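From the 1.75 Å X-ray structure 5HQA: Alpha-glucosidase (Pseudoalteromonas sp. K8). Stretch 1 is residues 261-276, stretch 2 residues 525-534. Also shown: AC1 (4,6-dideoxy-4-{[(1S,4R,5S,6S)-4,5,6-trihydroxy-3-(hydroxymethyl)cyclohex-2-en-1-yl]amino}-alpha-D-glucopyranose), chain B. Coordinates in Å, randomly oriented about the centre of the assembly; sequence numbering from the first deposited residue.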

# COMPACT_ATOMS: atom_id res chain seq x y z
N VAL A 261 0.30 -19.03 -3.06
CA VAL A 261 -0.07 -17.77 -2.42
C VAL A 261 -1.59 -17.75 -2.31
O VAL A 261 -2.30 -17.81 -3.32
N LYS A 262 -2.10 -17.67 -1.07
CA LYS A 262 -3.53 -17.86 -0.79
C LYS A 262 -4.13 -16.61 -0.17
O LYS A 262 -3.93 -16.35 1.04
N PRO A 263 -4.89 -15.81 -0.92
CA PRO A 263 -5.66 -14.73 -0.29
C PRO A 263 -6.64 -15.30 0.72
O PRO A 263 -7.15 -16.41 0.55
N GLY A 264 -6.91 -14.54 1.77
CA GLY A 264 -7.86 -15.01 2.76
C GLY A 264 -7.93 -14.08 3.95
O GLY A 264 -7.31 -13.02 3.97
N LYS A 265 -8.69 -14.49 4.95
CA LYS A 265 -8.88 -13.70 6.16
C LYS A 265 -8.17 -14.36 7.32
O LYS A 265 -8.01 -15.59 7.36
N TYR A 266 -7.72 -13.55 8.28
CA TYR A 266 -6.99 -14.10 9.42
C TYR A 266 -7.36 -13.35 10.68
O TYR A 266 -7.92 -12.25 10.65
N ILE A 267 -7.06 -13.99 11.82
CA ILE A 267 -7.17 -13.36 13.13
C ILE A 267 -5.79 -13.43 13.77
O ILE A 267 -4.84 -13.96 13.17
N GLY A 268 -5.65 -12.92 14.98
CA GLY A 268 -4.34 -12.99 15.57
C GLY A 268 -4.29 -12.68 17.04
O GLY A 268 -5.11 -11.92 17.56
N ILE A 269 -3.33 -13.30 17.73
CA ILE A 269 -2.91 -12.85 19.05
C ILE A 269 -2.08 -11.60 18.79
O ILE A 269 -0.93 -11.68 18.36
N TRP A 270 -2.71 -10.44 18.98
CA TRP A 270 -2.21 -9.20 18.41
C TRP A 270 -2.83 -7.98 19.11
O TRP A 270 -2.13 -7.27 19.83
N TRP A 271 -4.13 -7.75 18.91
CA TRP A 271 -4.78 -6.57 19.46
C TRP A 271 -4.68 -6.54 20.99
O TRP A 271 -4.56 -5.46 21.58
N GLY A 272 -4.74 -7.71 21.63
CA GLY A 272 -4.62 -7.75 23.08
C GLY A 272 -3.34 -7.11 23.59
O GLY A 272 -3.33 -6.49 24.65
N MET A 273 -2.24 -7.26 22.84
CA MET A 273 -1.02 -6.57 23.23
C MET A 273 -1.15 -5.06 23.01
O MET A 273 -0.65 -4.27 23.82
N HIS A 274 -1.81 -4.65 21.93
CA HIS A 274 -1.96 -3.22 21.67
C HIS A 274 -2.87 -2.53 22.68
O HIS A 274 -2.68 -1.35 22.98
N ILE A 275 -3.86 -3.24 23.23
CA ILE A 275 -4.72 -2.65 24.25
C ILE A 275 -4.34 -3.11 25.65
O ILE A 275 -5.08 -2.87 26.61
N ASN A 276 -3.18 -3.76 25.79
CA ASN A 276 -2.54 -4.06 27.07
C ASN A 276 -3.31 -5.08 27.90
O ASN A 276 -3.17 -5.10 29.12
N SER A 525 -6.93 -5.51 0.31
CA SER A 525 -5.77 -6.31 0.67
C SER A 525 -6.09 -7.77 0.42
O SER A 525 -7.22 -8.19 0.70
N PRO A 526 -5.15 -8.57 -0.10
CA PRO A 526 -5.46 -9.99 -0.34
C PRO A 526 -5.59 -10.78 0.95
O PRO A 526 -6.23 -11.84 0.94
N ILE A 527 -4.99 -10.32 2.04
CA ILE A 527 -5.27 -10.85 3.36
C ILE A 527 -5.90 -9.73 4.18
O ILE A 527 -5.43 -8.59 4.14
N GLN A 528 -6.99 -10.05 4.86
CA GLN A 528 -7.73 -9.11 5.68
C GLN A 528 -7.81 -9.69 7.09
O GLN A 528 -8.23 -10.83 7.27
N MET A 529 -7.40 -8.91 8.07
CA MET A 529 -7.52 -9.35 9.45
C MET A 529 -8.90 -9.02 9.98
O MET A 529 -9.47 -7.98 9.65
N ALA A 530 -9.44 -9.92 10.78
CA ALA A 530 -10.47 -9.57 11.75
C ALA A 530 -9.70 -9.30 13.03
O ALA A 530 -9.32 -10.23 13.74
N ALA A 531 -9.44 -8.02 13.30
CA ALA A 531 -8.41 -7.62 14.25
C ALA A 531 -8.81 -7.78 15.71
O ALA A 531 -7.92 -7.79 16.58
N ASP A 532 -10.10 -7.92 16.03
CA ASP A 532 -10.52 -7.82 17.42
C ASP A 532 -10.30 -9.13 18.17
O ASP A 532 -10.00 -10.18 17.59
N LEU A 533 -10.48 -9.06 19.49
CA LEU A 533 -10.48 -10.27 20.30
C LEU A 533 -11.67 -11.14 19.92
O LEU A 533 -12.77 -10.63 19.70
N PRO A 534 -11.49 -12.47 19.85
CA PRO A 534 -12.62 -13.34 19.47
C PRO A 534 -13.89 -13.10 20.26
O PRO A 534 -14.98 -13.09 19.68

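Strand 264-269 and a strand that begins at Ile 527 pair in parallel through their backbones, with Met 529 packed between two aromatic rings and waters carrying the pairing on where the strands part. Four backbone hydrogen bonds, from Gly 264 N to Pro 526 O (2.9 Å) through Ala 530 N to Tyr 266 O (2.8 Å), make the ladder. Tyr 266 (chi1 p) and Met 529 (t, t, t) share one face of the sheet with Ile 527 (p, t). Met 529 CB lies over the Tyr 266 ring, 3.8 Å from its centroid, while Tyr 266 CE1 meets Ile 527 CD1 at 3.9 Å. The extended Met 529 places SD 4.5 Å from the centroids of both the Tyr 266 ring and the Trp 270 six-membered ring, obliquely to each. Its CE ends 3.4 Å from Gly 268 N, where a CB on the glycine would clash with it. On the other face, Lys 265 (chi1 m) and Gln 528 (m, m) meet, Lys 265 CG lying 4.2 Å from Gln 528 CB, and then lead their polar ends away. Trp 270 (t) points toward stretch 2, setting CZ3 3.8 Å from Ala 531 CB; its NE1 donates to AC1 O3B (3.1 Å) and weakly to AC1 O4 (3.0 Å), and His 274 NE2 donates to the same O4 (2.9 Å). Beyond the ladder, water 1 accepts from Gly 268 N (3.0 Å) and lies 2.7 Å from Ala 530 O; water 2 accepts from Trp 271 N (2.8 Å) and lies 2.7 Å from Ala 531 O. Water 3 joins Trp 271 NE1 (2.9 Å) to Asp 532 OD1 (2.8 Å), which also accepts from Leu 533 N (2.7 Å). Leu 533 (m, t) closes the contact, with CD2 3.8 Å from Gly 272 N and CD1 4.3 Å from Ile 275 CD1.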

# COMPACT_ATOMS: atom_id res chain seq x y z
CB VAL A 261 0.44 -16.57 -3.23
CG1 VAL A 261 0.02 -15.28 -2.56
CG2 VAL A 261 1.95 -16.62 -3.39
CB LYS A 262 -3.74 -19.05 0.15
CG LYS A 262 -3.19 -20.39 -0.33
CD LYS A 262 -3.85 -20.86 -1.62
CE LYS A 262 -3.82 -22.38 -1.74
NZ LYS A 262 -2.66 -22.96 -1.00
CB PRO A 263 -6.39 -14.08 -1.47
CG PRO A 263 -5.60 -14.49 -2.69
CD PRO A 263 -5.10 -15.87 -2.37
CB LYS A 265 -10.37 -13.53 6.46
CG LYS A 265 -11.06 -12.61 5.45
CD LYS A 265 -12.58 -12.69 5.58
CE LYS A 265 -13.08 -14.06 5.15
NZ LYS A 265 -14.55 -14.04 4.94
CB TYR A 266 -5.47 -14.07 9.18
CG TYR A 266 -4.81 -12.71 9.18
CD1 TYR A 266 -4.93 -11.85 8.08
CD2 TYR A 266 -4.01 -12.30 10.24
CE1 TYR A 266 -4.31 -10.61 8.07
CE2 TYR A 266 -3.39 -11.06 10.23
CZ TYR A 266 -3.54 -10.22 9.15
OH TYR A 266 -2.92 -8.99 9.15
CB ILE A 267 -8.22 -14.05 14.01
CG1 ILE A 267 -7.84 -15.52 14.24
CG2 ILE A 267 -9.61 -13.93 13.38
CD1 ILE A 267 -8.87 -16.30 15.03
CB ILE A 269 -2.12 -13.93 19.80
CG1 ILE A 269 -3.03 -15.13 20.07
CG2 ILE A 269 -1.55 -13.38 21.10
CD1 ILE A 269 -2.30 -16.37 20.58
CB TRP A 270 -2.50 -9.15 16.90
CG TRP A 270 -2.02 -7.87 16.30
CD1 TRP A 270 -0.72 -7.51 16.08
CD2 TRP A 270 -2.82 -6.75 15.89
NE1 TRP A 270 -0.66 -6.24 15.55
CE2 TRP A 270 -1.93 -5.75 15.43
CE3 TRP A 270 -4.20 -6.49 15.87
CZ2 TRP A 270 -2.38 -4.52 14.95
CZ3 TRP A 270 -4.64 -5.27 15.39
CH2 TRP A 270 -3.73 -4.29 14.94
CB TRP A 271 -6.24 -6.56 19.03
CG TRP A 271 -7.07 -5.36 19.37
CD1 TRP A 271 -8.17 -5.32 20.18
CD2 TRP A 271 -6.91 -4.03 18.85
NE1 TRP A 271 -8.70 -4.05 20.21
CE2 TRP A 271 -7.95 -3.24 19.41
CE3 TRP A 271 -6.00 -3.43 17.97
CZ2 TRP A 271 -8.09 -1.89 19.12
CZ3 TRP A 271 -6.15 -2.08 17.68
CH2 TRP A 271 -7.19 -1.32 18.25
CB MET A 273 0.20 -7.11 22.47
CG MET A 273 0.73 -8.43 23.04
SD MET A 273 -0.11 -9.86 22.31
CE MET A 273 0.69 -9.94 20.70
CB HIS A 274 -2.46 -2.99 20.25
CG HIS A 274 -1.39 -3.19 19.23
ND1 HIS A 274 -0.53 -2.19 18.85
CD2 HIS A 274 -0.99 -4.30 18.56
CE1 HIS A 274 0.34 -2.66 17.97
NE2 HIS A 274 0.07 -3.94 17.78
CB ILE A 275 -6.22 -2.91 23.96
CG1 ILE A 275 -6.57 -4.39 24.10
CG2 ILE A 275 -6.58 -2.39 22.56
CD1 ILE A 275 -8.07 -4.66 24.00
CB ASN A 276 -2.29 -2.80 27.89
CG ASN A 276 -1.10 -2.03 27.39
OD1 ASN A 276 0.04 -2.46 27.54
ND2 ASN A 276 -1.36 -0.89 26.76
CB SER A 525 -5.37 -6.09 2.14
OG SER A 525 -4.24 -6.88 2.47
CB PRO A 526 -4.27 -10.48 -1.17
CG PRO A 526 -3.14 -9.57 -0.76
CD PRO A 526 -3.78 -8.23 -0.54
CB ILE A 527 -4.03 -11.44 4.06
CG1 ILE A 527 -2.90 -10.43 4.16
CG2 ILE A 527 -3.57 -12.71 3.34
CD1 ILE A 527 -1.78 -10.88 5.10
CB GLN A 528 -9.14 -8.87 5.13
CG GLN A 528 -9.18 -8.12 3.77
CD GLN A 528 -8.99 -6.61 3.92
OE1 GLN A 528 -8.51 -6.12 4.95
NE2 GLN A 528 -9.37 -5.86 2.89
CB MET A 529 -6.46 -8.70 10.33
CG MET A 529 -6.26 -9.42 11.64
SD MET A 529 -4.96 -8.59 12.58
CE MET A 529 -4.68 -9.81 13.88
CB ALA A 530 -11.51 -10.67 11.90
CB ALA A 531 -8.03 -6.16 14.00
CB ASP A 532 -11.98 -7.41 17.50
CG ASP A 532 -12.29 -6.56 18.72
OD1 ASP A 532 -11.51 -6.60 19.71
OD2 ASP A 532 -13.33 -5.86 18.70
CB LEU A 533 -10.57 -9.90 21.79
CG LEU A 533 -9.60 -8.82 22.28
CD1 LEU A 533 -9.81 -8.55 23.78
CD2 LEU A 533 -8.18 -9.24 22.01
CB PRO A 534 -12.05 -14.75 19.71
CG PRO A 534 -10.57 -14.57 19.45
CD PRO A 534 -10.23 -13.22 20.01
C1 AC1 B . 5.81 2.16 17.14
O2 AC1 B . 5.84 3.43 15.11
C2 AC1 B . 5.83 2.09 15.62
C4A AC1 B . 3.01 -4.96 15.47
C3 AC1 B . 4.66 1.30 15.09
O3 AC1 B . 4.67 1.31 13.65
C4 AC1 B . 4.69 -0.10 15.64
N4A AC1 B . 3.75 -1.03 14.94
C5 AC1 B . 4.30 0.15 17.08
O5 AC1 B . 5.44 0.84 17.75
C6 AC1 B . 3.97 -1.08 17.87
C1B AC1 B . 4.35 -2.35 14.52
C2B AC1 B . 3.23 -3.25 13.69
O2B AC1 B . 2.66 -2.41 12.68
C3B AC1 B . 2.28 -3.82 14.56
O3B AC1 B . 1.18 -4.46 13.86
O4 AC1 B . 2.11 -5.45 16.44
C5B AC1 B . 4.21 -4.48 16.12
C7B AC1 B . 4.91 -3.12 15.58
C6B AC1 B . 5.08 -5.53 16.83
O6B AC1 B . 5.74 -6.27 15.85
O HOH W 1 -7.88 -11.19 15.85
O HOH W 2 -6.03 -9.37 17.58
O HOH W 3 -11.42 -4.13 21.11